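PDB 6OFT: probable zinc protease PqqL from Escherichia coli, which probably cleaves peptides or proteins in the periplasm as a zinc-dependent metalloendopeptidase of the M16 family, this chain being its first half. Local coordinates for residues K65-N70 with V113-S118; L338-A343 with K456-K461; A430-M435 with A449-L454. All coordinates share one frame; numbering follows the deposited sequence.

Contact 1: K65-N70 with V113-S118; sequences KTWPGN and VMAIFS
The indole of Trp-67 lays the six-membered part of its ring system over Ile-116 and turns its far rim to Ala-115, tying the loop before helix 71-77 to helix 107-122 within the M16 peptidase domain. Ile-116 CG1 stands 4.1 Å from the centroid of that six-membered ring of Trp-67, 12° off the ring normal, a CH-pi contact over the face. The ring's other face is backed by its own neighbour Thr-66 through CB, so the indole is sandwiched between an aliphatic branch of the helix and its own loop. At the rim, Trp-67 CH2 rests 3.8 Å from Ala-115 CB, while Trp-67 CZ3 comes 3.7 Å from Ala-115 O, which lies near the ring plane. Trp-67 reaches the helix because CG sits opposite its carbonyl carbon (chi1 -57°). Alanine suits the edge position, since its single methyl lets the rim come down close to the helix backbone. Replacing Trp-67 with an alanine would probably strip the indole from over Ile-116 CG1 and open a gap between the loop and the helix. Val-72 and Thr-75 of helix 71-77 also touch the indole, and Glu-119 takes a salt bridge from Lys-65 and a hydrogen bond from Thr-66. With no hydrogen bond between 65-70 and 113-118 themselves, their direct contact depends on shape and dispersion, and the polar ties lie next to it.

Contact 2: L338-A343 with K456-K461; sequences LMAELA and KEYANK
Tyr-458 lies with one ring face against helix 331-348, turned to the backbone of Met-339 and Ala-340, where Ala-340 CA stands 3.7 Å above the ring plane, offset toward the rim. Both side chains lie over that same face near its rim: Ala-340 CB is above the CD1/CE1 side, 3.5 Å from Tyr-458 CE1, and Met-339 CB above the CD2/CE2 side, 3.7 Å from Tyr-458 CD2. The Met-339 chain runs obliquely to the tyrosine, and its bends at chi2 (67°) and chi3 (72°) carry the sulfur and CE away from the ring. One helical turn on, Ala-343 CB packs 3.9 Å from Tyr-458 CB. Tyr-458 CG lies opposite its carbonyl carbon (chi1 -81°), which sends the ring across. Ala-340 lets the flat ring settle near the backbone, and Ala-343 leaves room for the CB at its root. Tyrosine also suits the place because its OH is hydrogen-bonded to Asn-336 OD1, one turn before Ala-340. The contact thus joins helix 448-459, near the end of the chain, to helix 331-348 of the domain with the five-stranded sheet. It pairs a ring seat without hydrogen bonds, made of aliphatic carbons and helix backbone, with a polar tether that is likely to limit the ring's sliding or turning.

Contact 3: A430-M435 with A449-L454; sequences AFWEQM and AAILAL
Strand 430-435 and helix 449-454 run steeply across each other, their N-to-C directions 112° apart and their axes 10.9 Å apart at closest. Trp-432 and Ile-451 have the nearest CA atoms, and both direct their side chains into the space between. Ile-451 CG2 sits over the centre of the indole, 3.6 Å from the centroid of the five-membered ring of Trp-432 and 12° off its normal, a CH-pi contact. The beta-branch makes isoleucine apt here: CG2, opposite the backbone N, meets the ring face, while the CG1 arm carries CD1 on to Gln-434, ending 3.8 Å from Gln-434 NE2. That nitrogen is hydrogen-bonded to Leu-446 O, so the buried amide can lie beside a methyl and still keep a polar partner. Leu-452 CD2 adds a looser touch, 4.1 Å from Trp-432 NE1, whose N-H is hydrogen-bonded to a bound glycerol, probably from the crystallisation liquor. Strand 430-436 lies between strands 242-248 and 256-264 in a five-stranded mixed sheet, and helix 448-459 packs on one face of it. Phe-244 of strand 242-248 meets both Trp-432 and Ile-451, whereas Leu-338 and Met-339 of helix 331-348 also press on the tryptophan, joining two helices to the sheet.

How the contacts relate
Contacts 2 and 3 form one packed region: both draw on helix 448-459, their centres are about 12 Å apart, and Met-339 bridges them, with Met-339 CE 3.7 Å from Trp-432 CH2 and 3.5 Å from Ile-451 O. Along the chain, both segments of contact 3 fall between those of contact 2. Contact 1 belongs elsewhere, on the other side of the chain's centre, about 61 Å from contact 2 and 54 Å from contact 3 between centres. It lies within the M16 peptidase domain that also holds the predicted zinc ligands His-54, His-58 and Glu-134 and the predicted proton acceptor Glu-57, yet all three contacts lie away from those sites.

Contact 1: K65-N70 with V113-S118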
loop_
_atom_site.group_PDB
_atom_site.type_symbol
_atom_site.label_atom_id
_atom_site.label_comp_id
_atom_site.label_asym_id
_atom_site.label_seq_id
_atom_site.Cartn_x
_atom_site.Cartn_y
_atom_site.Cartn_z
ATOM N N LYS A 65 9.314 13.536 -27.914
ATOM C CA LYS A 65 9.730 13.751 -29.298
ATOM C C LYS A 65 8.649 14.484 -30.119
ATOM O O LYS A 65 8.968 15.483 -30.755
ATOM C CB LYS A 65 10.118 12.399 -29.942
ATOM C CG LYS A 65 10.463 12.475 -31.433
ATOM C CD LYS A 65 10.675 11.098 -32.080
ATOM C CE LYS A 65 9.398 10.343 -32.394
ATOM N NZ LYS A 65 8.970 9.473 -31.264
ATOM N N THR A 66 7.394 14.010 -30.093
ATOM C CA THR A 66 6.289 14.633 -30.842
ATOM C C THR A 66 5.675 15.831 -30.094
ATOM O O THR A 66 5.195 16.776 -30.730
ATOM C CB THR A 66 5.241 13.578 -31.230
ATOM O OG1 THR A 66 5.915 12.430 -31.744
ATOM C CG2 THR A 66 4.230 14.085 -32.280
ATOM N N TRP A 67 5.683 15.786 -28.751
ATOM C CA TRP A 67 5.084 16.815 -27.908
ATOM C C TRP A 67 6.110 17.524 -26.983
ATOM O O TRP A 67 6.125 17.269 -25.776
ATOM C CB TRP A 67 3.887 16.227 -27.123
ATOM C CG TRP A 67 2.821 15.635 -28.005
ATOM C CD1 TRP A 67 1.892 16.313 -28.738
ATOM C CD2 TRP A 67 2.618 14.242 -28.288
ATOM N NE1 TRP A 67 1.138 15.432 -29.482
ATOM C CE2 TRP A 67 1.565 14.155 -29.229
ATOM C CE3 TRP A 67 3.255 13.055 -27.874
ATOM C CZ2 TRP A 67 1.109 12.930 -29.730
ATOM C CZ3 TRP A 67 2.804 11.847 -28.373
ATOM C CH2 TRP A 67 1.750 11.789 -29.296
ATOM N N PRO A 68 6.974 18.428 -27.512
ATOM C CA PRO A 68 7.937 19.111 -26.627
ATOM C C PRO A 68 7.265 20.114 -25.690
ATOM O O PRO A 68 6.105 20.451 -25.896
ATOM C CB PRO A 68 8.894 19.792 -27.607
ATOM C CG PRO A 68 8.071 20.008 -28.843
ATOM C CD PRO A 68 7.123 18.871 -28.919
ATOM N N GLY A 69 7.993 20.563 -24.669
ATOM C CA GLY A 69 7.505 21.531 -23.689
ATOM C C GLY A 69 6.181 21.154 -23.045
ATOM O O GLY A 69 6.028 20.048 -22.526
ATOM N N ASN A 70 5.202 22.056 -23.137
ATOM C CA ASN A 70 3.861 21.882 -22.577
ATOM C C ASN A 70 2.844 21.195 -23.532
ATOM O O ASN A 70 1.651 21.128 -23.206
ATOM C CB ASN A 70 3.330 23.251 -22.128
ATOM C CG ASN A 70 2.233 23.157 -21.100
ATOM O OD1 ASN A 70 2.331 22.417 -20.120
ATOM N ND2 ASN A 70 1.155 23.898 -21.314
ATOM N N VAL A 113 -4.511 9.260 -26.680
ATOM C CA VAL A 113 -3.993 8.947 -25.337
ATOM C C VAL A 113 -2.940 7.809 -25.436
ATOM O O VAL A 113 -1.869 7.898 -24.829
ATOM C CB VAL A 113 -5.150 8.641 -24.321
ATOM C CG1 VAL A 113 -4.626 8.023 -23.034
ATOM C CG2 VAL A 113 -5.957 9.899 -23.999
ATOM N N MET A 114 -3.226 6.786 -26.250
ATOM C CA MET A 114 -2.317 5.648 -26.470
ATOM C C MET A 114 -0.994 6.097 -27.116
ATOM O O MET A 114 0.057 5.547 -26.794
ATOM C CB MET A 114 -2.995 4.592 -27.352
ATOM C CG MET A 114 -4.071 3.784 -26.641
ATOM S SD MET A 114 -3.571 3.031 -25.069
ATOM C CE MET A 114 -2.292 1.904 -25.602
ATOM N N ALA A 115 -1.058 7.092 -28.018
ATOM C CA ALA A 115 0.109 7.657 -28.708
ATOM C C ALA A 115 1.019 8.375 -27.698
ATOM O O ALA A 115 2.240 8.230 -27.781
ATOM C CB ALA A 115 -0.332 8.604 -29.802
ATOM N N ILE A 116 0.413 9.072 -26.699
ATOM C CA ILE A 116 1.130 9.729 -25.598
ATOM C C ILE A 116 1.810 8.658 -24.719
ATOM O O ILE A 116 2.960 8.847 -24.333
ATOM C CB ILE A 116 0.208 10.689 -24.788
ATOM C CG1 ILE A 116 -0.215 11.916 -25.647
ATOM C CG2 ILE A 116 0.884 11.145 -23.484
ATOM C CD1 ILE A 116 -1.334 12.770 -25.088
ATOM N N PHE A 117 1.115 7.538 -24.418
ATOM C CA PHE A 117 1.692 6.448 -23.611
ATOM C C PHE A 117 2.908 5.831 -24.306
ATOM O O PHE A 117 3.902 5.524 -23.645
ATOM C CB PHE A 117 0.654 5.360 -23.271
ATOM C CG PHE A 117 -0.179 5.612 -22.028
ATOM C CD1 PHE A 117 0.395 5.571 -20.765
ATOM C CD2 PHE A 117 -1.552 5.823 -22.121
ATOM C CE1 PHE A 117 -0.382 5.756 -19.616
ATOM C CE2 PHE A 117 -2.329 5.998 -20.972
ATOM C CZ PHE A 117 -1.740 5.968 -19.728
ATOM N N SER A 118 2.830 5.663 -25.641
ATOM C CA SER A 118 3.922 5.126 -26.452
ATOM C C SER A 118 5.215 5.981 -26.326
ATOM O O SER A 118 6.304 5.427 -26.196
ATOM C CB SER A 118 3.491 5.022 -27.907
ATOM O OG SER A 118 4.436 4.273 -28.643
#

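Contact 2: L338-A343 with K456-K461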
loop_
_atom_site.group_PDB
_atom_site.type_symbol
_atom_site.label_atom_id
_atom_site.label_comp_id
_atom_site.label_asym_id
_atom_site.label_seq_id
_atom_site.Cartn_x
_atom_site.Cartn_y
_atom_site.Cartn_z
ATOM N N LEU A 338 -5.043 -1.439 26.693
ATOM C CA LEU A 338 -4.253 -2.180 25.722
ATOM C C LEU A 338 -3.596 -3.404 26.344
ATOM O O LEU A 338 -3.732 -4.500 25.799
ATOM C CB LEU A 338 -3.206 -1.267 25.024
ATOM C CG LEU A 338 -2.362 -1.881 23.875
ATOM C CD1 LEU A 338 -3.233 -2.509 22.787
ATOM C CD2 LEU A 338 -1.418 -0.839 23.272
ATOM N N MET A 339 -2.882 -3.214 27.471
ATOM C CA MET A 339 -2.184 -4.274 28.198
ATOM C C MET A 339 -3.142 -5.369 28.668
ATOM O O MET A 339 -2.804 -6.553 28.593
ATOM C CB MET A 339 -1.464 -3.668 29.417
ATOM C CG MET A 339 -0.155 -4.349 29.752
ATOM S SD MET A 339 1.111 -4.082 28.482
ATOM C CE MET A 339 1.501 -2.322 28.770
ATOM N N ALA A 340 -4.314 -4.962 29.194
ATOM C CA ALA A 340 -5.360 -5.852 29.702
ATOM C C ALA A 340 -5.904 -6.728 28.586
ATOM O O ALA A 340 -6.039 -7.928 28.801
ATOM C CB ALA A 340 -6.490 -5.036 30.311
ATOM N N GLU A 341 -6.154 -6.152 27.377
ATOM C CA GLU A 341 -6.670 -6.921 26.240
ATOM C C GLU A 341 -5.632 -7.890 25.670
ATOM O O GLU A 341 -5.989 -9.004 25.309
ATOM C CB GLU A 341 -7.253 -6.022 25.137
ATOM C CG GLU A 341 -8.288 -6.770 24.299
ATOM C CD GLU A 341 -8.643 -6.220 22.929
ATOM O OE1 GLU A 341 -8.837 -4.989 22.810
ATOM O OE2 GLU A 341 -8.754 -7.027 21.976
ATOM N N LEU A 342 -4.368 -7.473 25.593
ATOM C CA LEU A 342 -3.290 -8.320 25.072
ATOM C C LEU A 342 -3.019 -9.507 26.010
ATOM O O LEU A 342 -2.837 -10.622 25.534
ATOM C CB LEU A 342 -1.997 -7.512 24.811
ATOM C CG LEU A 342 -2.016 -6.446 23.703
ATOM C CD1 LEU A 342 -0.773 -5.582 23.790
ATOM C CD2 LEU A 342 -2.120 -7.064 22.301
ATOM N N ALA A 343 -3.032 -9.268 27.332
ATOM C CA ALA A 343 -2.827 -10.302 28.344
ATOM C C ALA A 343 -4.011 -11.284 28.417
ATOM O O ALA A 343 -3.788 -12.476 28.633
ATOM C CB ALA A 343 -2.584 -9.669 29.702
ATOM N N LYS A 456 3.987 -6.782 33.205
ATOM C CA LYS A 456 4.270 -7.830 34.196
ATOM C C LYS A 456 3.084 -7.990 35.165
ATOM O O LYS A 456 2.719 -9.114 35.513
ATOM C CB LYS A 456 5.568 -7.499 34.962
ATOM C CG LYS A 456 6.026 -8.607 35.913
ATOM C CD LYS A 456 7.001 -8.086 36.955
ATOM C CE LYS A 456 7.554 -9.217 37.785
ATOM N NZ LYS A 456 8.272 -8.722 38.991
ATOM N N GLU A 457 2.505 -6.862 35.609
ATOM C CA GLU A 457 1.334 -6.805 36.491
ATOM C C GLU A 457 0.190 -7.623 35.860
ATOM O O GLU A 457 -0.348 -8.510 36.519
ATOM C CB GLU A 457 0.903 -5.336 36.674
ATOM C CG GLU A 457 -0.274 -5.103 37.603
ATOM C CD GLU A 457 -0.681 -3.644 37.707
ATOM O OE1 GLU A 457 0.139 -2.830 38.192
ATOM O OE2 GLU A 457 -1.821 -3.314 37.305
ATOM N N TYR A 458 -0.137 -7.345 34.580
ATOM C CA TYR A 458 -1.190 -8.044 33.840
ATOM C C TYR A 458 -0.850 -9.510 33.540
ATOM O O TYR A 458 -1.738 -10.359 33.644
ATOM C CB TYR A 458 -1.591 -7.282 32.571
ATOM C CG TYR A 458 -2.560 -6.157 32.862
ATOM C CD1 TYR A 458 -3.904 -6.417 33.124
ATOM C CD2 TYR A 458 -2.133 -4.832 32.892
ATOM C CE1 TYR A 458 -4.799 -5.387 33.403
ATOM C CE2 TYR A 458 -3.020 -3.793 33.177
ATOM C CZ TYR A 458 -4.355 -4.075 33.429
ATOM O OH TYR A 458 -5.243 -3.060 33.704
ATOM N N ALA A 459 0.431 -9.813 33.237
ATOM C CA ALA A 459 0.892 -11.175 32.952
ATOM C C ALA A 459 0.745 -12.117 34.152
ATOM O O ALA A 459 0.532 -13.317 33.956
ATOM C CB ALA A 459 2.336 -11.158 32.488
ATOM N N ASN A 460 0.894 -11.575 35.384
ATOM C CA ASN A 460 0.804 -12.313 36.652
ATOM C C ASN A 460 -0.600 -12.289 37.277
ATOM O O ASN A 460 -0.787 -12.830 38.367
ATOM C CB ASN A 460 1.877 -11.836 37.655
ATOM C CG ASN A 460 3.310 -11.937 37.171
ATOM O OD1 ASN A 460 4.163 -11.136 37.553
ATOM N ND2 ASN A 460 3.623 -12.917 36.332
ATOM N N LYS A 461 -1.575 -11.666 36.591
ATOM C CA LYS A 461 -2.976 -11.622 37.023
ATOM C C LYS A 461 -3.690 -12.849 36.458
ATOM O O LYS A 461 -3.372 -13.288 35.349
ATOM C CB LYS A 461 -3.684 -10.372 36.470
ATOM C CG LYS A 461 -3.664 -9.158 37.381
ATOM C CD LYS A 461 -4.603 -8.087 36.850
ATOM C CE LYS A 461 -4.350 -6.732 37.465
ATOM N NZ LYS A 461 -5.439 -5.770 37.144
#

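Contact 3: A430-M435 with A449-L454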
loop_
_atom_site.group_PDB
_atom_site.type_symbol
_atom_site.label_atom_id
_atom_site.label_comp_id
_atom_site.label_asym_id
_atom_site.label_seq_id
_atom_site.Cartn_x
_atom_site.Cartn_y
_atom_site.Cartn_z
ATOM N N ALA A 430 9.982 -5.646 17.925
ATOM C CA ALA A 430 8.827 -4.868 18.401
ATOM C C ALA A 430 9.166 -3.477 18.935
ATOM O O ALA A 430 10.309 -3.276 19.278
ATOM C CB ALA A 430 8.068 -5.643 19.438
ATOM N N PHE A 431 8.171 -2.599 18.985
ATOM C CA PHE A 431 8.343 -1.285 19.581
ATOM C C PHE A 431 7.036 -0.735 20.151
ATOM O O PHE A 431 5.970 -0.907 19.551
ATOM C CB PHE A 431 9.040 -0.277 18.636
ATOM C CG PHE A 431 8.274 0.184 17.418
ATOM C CD1 PHE A 431 8.440 -0.454 16.186
ATOM C CD2 PHE A 431 7.452 1.307 17.475
ATOM C CE1 PHE A 431 7.775 0.009 15.047
ATOM C CE2 PHE A 431 6.767 1.756 16.339
ATOM C CZ PHE A 431 6.950 1.118 15.128
ATOM N N TRP A 432 7.151 -0.104 21.304
ATOM C CA TRP A 432 6.046 0.602 21.990
ATOM C C TRP A 432 6.025 2.042 21.503
ATOM O O TRP A 432 7.074 2.614 21.371
ATOM C CB TRP A 432 6.209 0.568 23.507
ATOM C CG TRP A 432 5.840 -0.747 24.097
ATOM C CD1 TRP A 432 6.686 -1.748 24.421
ATOM C CD2 TRP A 432 4.521 -1.215 24.397
ATOM N NE1 TRP A 432 5.985 -2.800 24.911
ATOM C CE2 TRP A 432 4.657 -2.513 24.905
ATOM C CE3 TRP A 432 3.247 -0.666 24.298
ATOM C CZ2 TRP A 432 3.567 -3.274 25.308
ATOM C CZ3 TRP A 432 2.175 -1.415 24.697
ATOM C CH2 TRP A 432 2.329 -2.707 25.184
ATOM N N GLU A 433 4.863 2.586 21.270
ATOM C CA GLU A 433 4.770 3.960 20.824
ATOM C C GLU A 433 3.606 4.710 21.457
ATOM O O GLU A 433 2.485 4.217 21.475
ATOM C CB GLU A 433 4.660 3.995 19.294
ATOM C CG GLU A 433 4.677 5.387 18.691
ATOM C CD GLU A 433 4.119 5.358 17.289
ATOM O OE1 GLU A 433 4.907 5.117 16.348
ATOM O OE2 GLU A 433 2.890 5.531 17.132
ATOM N N GLN A 434 3.880 5.922 21.932
ATOM C CA GLN A 434 2.866 6.811 22.474
ATOM C C GLN A 434 2.825 8.079 21.656
ATOM O O GLN A 434 3.861 8.551 21.204
ATOM C CB GLN A 434 3.105 7.129 23.952
ATOM C CG GLN A 434 2.577 6.027 24.869
ATOM C CD GLN A 434 3.103 6.138 26.269
ATOM O OE1 GLN A 434 2.355 6.339 27.226
ATOM N NE2 GLN A 434 4.401 5.992 26.424
ATOM N N MET A 435 1.628 8.632 21.477
ATOM C CA MET A 435 1.423 9.870 20.733
ATOM C C MET A 435 0.799 10.878 21.667
ATOM O O MET A 435 -0.168 10.553 22.352
ATOM C CB MET A 435 0.559 9.615 19.494
ATOM C CG MET A 435 1.329 8.930 18.389
ATOM S SD MET A 435 0.336 8.485 16.951
ATOM C CE MET A 435 -0.046 10.151 16.265
ATOM N N ALA A 449 10.032 1.797 31.586
ATOM C CA ALA A 449 10.020 0.910 32.752
ATOM C C ALA A 449 8.592 0.715 33.269
ATOM O O ALA A 449 8.235 -0.394 33.662
ATOM C CB ALA A 449 10.919 1.450 33.854
ATOM N N ALA A 450 7.773 1.787 33.212
ATOM C CA ALA A 450 6.379 1.788 33.636
ATOM C C ALA A 450 5.536 0.912 32.717
ATOM O O ALA A 450 4.660 0.203 33.209
ATOM C CB ALA A 450 5.837 3.210 33.661
ATOM N N ILE A 451 5.802 0.949 31.393
ATOM C CA ILE A 451 5.085 0.150 30.388
ATOM C C ILE A 451 5.281 -1.332 30.710
ATOM O O ILE A 451 4.300 -2.085 30.798
ATOM C CB ILE A 451 5.540 0.492 28.921
ATOM C CG1 ILE A 451 5.046 1.900 28.477
ATOM C CG2 ILE A 451 5.074 -0.593 27.932
ATOM C CD1 ILE A 451 5.609 2.451 27.151
ATOM N N LEU A 452 6.518 -1.728 30.907
ATOM C CA LEU A 452 6.863 -3.147 31.173
ATOM C C LEU A 452 6.425 -3.561 32.581
ATOM O O LEU A 452 6.119 -4.713 32.718
ATOM C CB LEU A 452 8.344 -3.395 30.906
ATOM C CG LEU A 452 8.808 -3.169 29.471
ATOM C CD1 LEU A 452 10.145 -3.816 29.233
ATOM C CD2 LEU A 452 7.793 -3.671 28.459
ATOM N N ALA A 453 6.374 -2.665 33.565
ATOM C CA ALA A 453 5.890 -3.051 34.900
ATOM C C ALA A 453 4.381 -3.315 34.816
ATOM O O ALA A 453 3.865 -4.190 35.515
ATOM C CB ALA A 453 6.178 -1.955 35.919
ATOM N N LEU A 454 3.682 -2.569 33.943
ATOM C CA LEU A 454 2.256 -2.743 33.711
ATOM C C LEU A 454 2.008 -4.065 32.980
ATOM O O LEU A 454 1.062 -4.775 33.308
ATOM C CB LEU A 454 1.683 -1.542 32.942
ATOM C CG LEU A 454 0.150 -1.413 32.916
ATOM C CD1 LEU A 454 -0.439 -1.222 34.351
ATOM C CD2 LEU A 454 -0.284 -0.288 31.977
#